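Local structure of inositol 2-dehydrogenase (Sinorhizobium meliloti, 4HKT) at residues I168-A180 with L216-R230. The protein catalyses the NAD-dependent oxidation of myo-inositol to scyllo-inosose (2-keto-myo-inositol), the first step of myo-inositol degradation. Sequence-based numbering, arbitrary orientation.
Sequences IFRDMTIHDFDMA and LQTASGKQAIISNSR. With EDO (1,2-ethanediol), chain X.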
# COMPACT_ATOMS: atom_id res chain seq x y z
N ILE B 168 -27.63 -9.97 15.96
CA ILE B 168 -26.34 -9.65 15.40
C ILE B 168 -25.23 -9.61 16.46
O ILE B 168 -24.09 -10.06 16.21
CB ILE B 168 -26.39 -8.32 14.60
CG1 ILE B 168 -25.08 -8.08 13.87
CG2 ILE B 168 -26.66 -7.13 15.53
CD1 ILE B 168 -25.20 -6.98 12.85
N PHE B 169 -25.55 -9.14 17.66
CA PHE B 169 -24.51 -9.04 18.71
C PHE B 169 -24.03 -10.40 19.16
O PHE B 169 -22.84 -10.61 19.35
CB PHE B 169 -25.00 -8.23 19.88
CG PHE B 169 -25.22 -6.76 19.55
CD1 PHE B 169 -24.15 -5.96 19.16
CD2 PHE B 169 -26.48 -6.19 19.65
CE1 PHE B 169 -24.33 -4.62 18.88
CE2 PHE B 169 -26.67 -4.85 19.35
CZ PHE B 169 -25.59 -4.06 18.97
N ARG B 170 -24.98 -11.33 19.32
CA ARG B 170 -24.66 -12.70 19.72
C ARG B 170 -24.08 -13.53 18.60
O ARG B 170 -23.30 -14.44 18.84
CB ARG B 170 -25.88 -13.38 20.35
CG ARG B 170 -26.42 -12.62 21.55
CD ARG B 170 -27.42 -13.43 22.37
NE ARG B 170 -27.98 -12.68 23.51
CZ ARG B 170 -29.03 -11.88 23.46
NH1 ARG B 170 -29.68 -11.69 22.33
NH2 ARG B 170 -29.44 -11.26 24.58
N ASP B 171 -24.44 -13.21 17.36
CA ASP B 171 -24.09 -14.06 16.22
C ASP B 171 -22.86 -13.60 15.48
O ASP B 171 -22.07 -14.44 15.02
CB ASP B 171 -25.24 -14.20 15.23
CG ASP B 171 -24.90 -15.12 14.06
OD1 ASP B 171 -24.81 -16.33 14.29
OD2 ASP B 171 -24.73 -14.65 12.90
N MSE B 172 -22.70 -12.28 15.33
CA MSE B 172 -21.60 -11.72 14.54
C MSE B 172 -20.60 -11.02 15.44
O MSE B 172 -19.42 -11.35 15.47
CB MSE B 172 -22.17 -10.73 13.54
CG MSE B 172 -21.09 -10.09 12.69
SE MSE B 172 -21.86 -8.83 11.40
CE MSE B 172 -20.10 -8.34 10.72
N THR B 173 -21.09 -10.06 16.20
CA THR B 173 -20.20 -9.21 16.99
C THR B 173 -19.47 -9.97 18.08
O THR B 173 -18.42 -9.55 18.57
CB THR B 173 -20.99 -8.07 17.62
OG1 THR B 173 -21.95 -7.61 16.68
CG2 THR B 173 -20.04 -6.92 17.96
N ILE B 174 -20.04 -11.10 18.46
CA ILE B 174 -19.41 -12.00 19.39
C ILE B 174 -17.92 -12.27 19.11
O ILE B 174 -17.11 -12.28 20.02
CB ILE B 174 -20.27 -13.30 19.59
CG1 ILE B 174 -19.82 -14.03 20.85
CG2 ILE B 174 -20.22 -14.21 18.39
CD1 ILE B 174 -20.81 -15.06 21.37
N HIS B 175 -17.55 -12.50 17.86
CA HIS B 175 -16.16 -12.66 17.48
C HIS B 175 -15.32 -11.40 17.80
O HIS B 175 -14.17 -11.52 18.23
CB HIS B 175 -16.05 -12.89 15.98
CG HIS B 175 -16.45 -14.26 15.56
ND1 HIS B 175 -15.70 -15.37 15.87
CD2 HIS B 175 -17.47 -14.68 14.78
CE1 HIS B 175 -16.27 -16.44 15.34
NE2 HIS B 175 -17.34 -16.05 14.68
N ASP B 176 -15.90 -10.24 17.56
CA ASP B 176 -15.24 -8.95 17.83
C ASP B 176 -15.16 -8.62 19.29
O ASP B 176 -14.17 -8.05 19.70
CB ASP B 176 -15.90 -7.83 17.08
CG ASP B 176 -15.93 -8.08 15.59
OD1 ASP B 176 -14.87 -8.36 14.99
OD2 ASP B 176 -17.03 -8.06 15.02
N PHE B 177 -16.16 -8.99 20.09
CA PHE B 177 -16.01 -8.93 21.54
C PHE B 177 -14.84 -9.78 22.04
O PHE B 177 -14.05 -9.33 22.87
CB PHE B 177 -17.27 -9.33 22.27
CG PHE B 177 -18.47 -8.46 21.97
CD1 PHE B 177 -18.40 -7.09 22.06
CD2 PHE B 177 -19.68 -9.02 21.64
CE1 PHE B 177 -19.52 -6.28 21.78
CE2 PHE B 177 -20.79 -8.25 21.38
CZ PHE B 177 -20.73 -6.87 21.46
N ASP B 178 -14.76 -11.03 21.59
CA ASP B 178 -13.59 -11.85 21.89
C ASP B 178 -12.25 -11.21 21.44
O ASP B 178 -11.29 -11.17 22.21
CB ASP B 178 -13.70 -13.25 21.32
CG ASP B 178 -12.51 -14.08 21.70
OD1 ASP B 178 -12.38 -14.40 22.89
OD2 ASP B 178 -11.66 -14.37 20.83
N MSE B 179 -12.20 -10.73 20.21
CA MSE B 179 -11.02 -10.02 19.70
C MSE B 179 -10.65 -8.83 20.56
O MSE B 179 -9.48 -8.62 20.89
CB MSE B 179 -11.27 -9.64 18.25
CG MSE B 179 -10.12 -8.92 17.55
SE MSE B 179 -8.48 -10.02 17.51
CE MSE B 179 -9.18 -11.45 16.37
N ALA B 180 -11.63 -8.06 21.00
CA ALA B 180 -11.37 -6.96 21.89
C ALA B 180 -10.73 -7.38 23.18
O ALA B 180 -9.75 -6.78 23.62
CB ALA B 180 -12.65 -6.14 22.14
N LEU B 216 -16.42 -0.46 24.04
CA LEU B 216 -16.07 -1.14 25.26
C LEU B 216 -15.01 -0.35 26.01
O LEU B 216 -14.14 0.24 25.37
CB LEU B 216 -15.46 -2.51 24.92
CG LEU B 216 -16.19 -3.42 23.95
CD1 LEU B 216 -15.44 -4.74 23.82
CD2 LEU B 216 -17.57 -3.62 24.48
N GLN B 217 -15.09 -0.34 27.34
CA GLN B 217 -14.07 0.35 28.13
C GLN B 217 -13.71 -0.51 29.32
O GLN B 217 -14.57 -1.16 29.92
CB GLN B 217 -14.53 1.75 28.52
CG GLN B 217 -13.55 2.53 29.40
CD GLN B 217 -13.83 4.00 29.44
OE1 GLN B 217 -14.96 4.42 29.72
NE2 GLN B 217 -12.83 4.80 29.15
N THR B 218 -12.41 -0.53 29.62
CA THR B 218 -11.87 -1.29 30.72
C THR B 218 -11.81 -0.39 31.94
O THR B 218 -11.98 0.84 31.84
CB THR B 218 -10.44 -1.78 30.43
OG1 THR B 218 -9.54 -0.66 30.46
CG2 THR B 218 -10.38 -2.46 29.10
N ALA B 219 -11.51 -1.01 33.08
CA ALA B 219 -11.35 -0.26 34.35
C ALA B 219 -10.27 0.80 34.27
O ALA B 219 -10.41 1.86 34.82
CB ALA B 219 -11.09 -1.19 35.55
N SER B 220 -9.20 0.54 33.55
CA SER B 220 -8.13 1.54 33.46
C SER B 220 -8.46 2.63 32.43
O SER B 220 -7.72 3.62 32.30
CB SER B 220 -6.82 0.80 33.14
OG SER B 220 -6.93 0.09 31.95
N GLY B 221 -9.56 2.47 31.69
CA GLY B 221 -10.00 3.47 30.73
C GLY B 221 -9.71 3.19 29.28
O GLY B 221 -10.11 3.99 28.42
N LYS B 222 -8.97 2.11 29.00
CA LYS B 222 -8.70 1.68 27.64
C LYS B 222 -10.04 1.43 26.92
O LYS B 222 -10.98 0.97 27.56
CB LYS B 222 -7.88 0.41 27.59
CG LYS B 222 -6.55 0.46 28.27
CD LYS B 222 -5.95 -0.94 28.35
CE LYS B 222 -4.45 -0.93 28.69
NZ LYS B 222 -4.16 -0.66 30.11
N GLN B 223 -10.09 1.81 25.65
CA GLN B 223 -11.31 1.74 24.85
C GLN B 223 -11.18 0.94 23.55
O GLN B 223 -10.17 1.04 22.83
CB GLN B 223 -11.77 3.14 24.53
CG GLN B 223 -12.16 3.97 25.75
CD GLN B 223 -11.91 5.45 25.51
OE1 GLN B 223 -12.53 6.04 24.67
NE2 GLN B 223 -10.98 6.04 26.25
N ALA B 224 -12.24 0.19 23.24
CA ALA B 224 -12.32 -0.57 22.01
C ALA B 224 -13.59 -0.18 21.31
O ALA B 224 -14.63 -0.20 21.89
CB ALA B 224 -12.33 -2.07 22.27
N ILE B 225 -13.46 0.24 20.07
CA ILE B 225 -14.57 0.55 19.25
C ILE B 225 -14.73 -0.58 18.25
O ILE B 225 -13.76 -1.03 17.62
CB ILE B 225 -14.27 1.82 18.44
CG1 ILE B 225 -14.00 3.00 19.35
CG2 ILE B 225 -15.44 2.18 17.57
CD1 ILE B 225 -13.58 4.25 18.58
N ILE B 226 -15.96 -1.02 18.06
CA ILE B 226 -16.24 -2.10 17.14
C ILE B 226 -17.31 -1.60 16.19
O ILE B 226 -18.33 -1.03 16.60
CB ILE B 226 -16.78 -3.35 17.84
CG1 ILE B 226 -15.76 -3.98 18.74
CG2 ILE B 226 -17.29 -4.35 16.80
CD1 ILE B 226 -16.43 -4.80 19.82
N SER B 227 -17.08 -1.82 14.91
CA SER B 227 -18.04 -1.51 13.83
C SER B 227 -18.41 -2.81 13.08
O SER B 227 -17.51 -3.54 12.67
CB SER B 227 -17.34 -0.58 12.86
OG SER B 227 -18.13 -0.16 11.80
N ASN B 228 -19.69 -3.10 12.90
CA ASN B 228 -20.12 -4.31 12.17
C ASN B 228 -21.16 -3.90 11.15
O ASN B 228 -22.07 -3.14 11.49
CB ASN B 228 -20.85 -5.28 13.07
CG ASN B 228 -19.98 -6.14 13.96
OD1 ASN B 228 -20.54 -6.96 14.69
ND2 ASN B 228 -18.67 -6.03 13.89
N SER B 229 -21.09 -4.50 9.96
CA SER B 229 -22.13 -4.41 8.95
C SER B 229 -22.35 -5.81 8.36
O SER B 229 -21.41 -6.58 8.11
CB SER B 229 -21.77 -3.45 7.82
OG SER B 229 -22.78 -3.49 6.77
N ARG B 230 -23.61 -6.14 8.16
CA ARG B 230 -23.93 -7.41 7.57
C ARG B 230 -23.58 -7.55 6.07
O ARG B 230 -23.66 -8.66 5.56
CB ARG B 230 -25.42 -7.73 7.76
CG ARG B 230 -25.79 -8.31 9.11
CD ARG B 230 -25.05 -9.60 9.42
NE ARG B 230 -25.66 -10.33 10.51
CZ ARG B 230 -25.20 -11.47 11.00
NH1 ARG B 230 -24.12 -12.03 10.48
NH2 ARG B 230 -25.83 -12.05 12.02
C1 EDO X . -22.61 -15.15 10.48
O1 EDO X . -23.75 -15.84 10.98
C2 EDO X . -21.82 -14.44 11.58
O2 EDO X . -21.06 -13.37 11.01
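The guanidinium of Arg230 carries CB of Met172 over one face, offset toward the rim, and meets the carboxylate of Asp171 at its edge. There Arg230 NH2 donates an almost straight bond, 3.0 Å, to Asp171 OD2 on the anti side of the carboxylate, a salt bridge in which the carboxylate and guanidinium planes stand 42° apart. NH1 of Arg230 pairs with Asp153, and an ethanediol, probably from the crystallisation liquor, lies beside the bridge. With CG anti to the backbone N (chi1 179°) and an extended chain beyond it, selenomethionine Met172 runs past Arg230 until its CE lies 3.4 Å from Ser229 O.

The Phe177 ring has CG2 of Thr173 over one face and CD1 of Leu216 at its edge, while CD1 of Ile226 approaches obliquely. One turn on, Ala180 CB packs 3.5 Å from Leu216 CD1. Between the salt bridge and this apolar patch, the buried amide of Asn228 links two helix residues: OD1 accepts from Thr173 OG1 at 2.5 Å, and ND2 reaches Asp176 OD2, 2.8 Å away, from above the carboxylate plane. ND2 also donates to Ser227 O, fixing the amide's rotation; Asp176 OD1 is held by Ser151. A leucine in place of Asn228 would probably leave the Thr173 hydroxyl and Asp176 OD2 without these mates in a buried layer.

Helix segment 168-180 thus runs roughly antiparallel to strand 223-229, the two directions 142° apart and the axes 9.3 Å apart, packing against one face of the mixed sheet in the alpha/beta C-terminal domain characteristic of Gfo/Idh/MocA dehydrogenases.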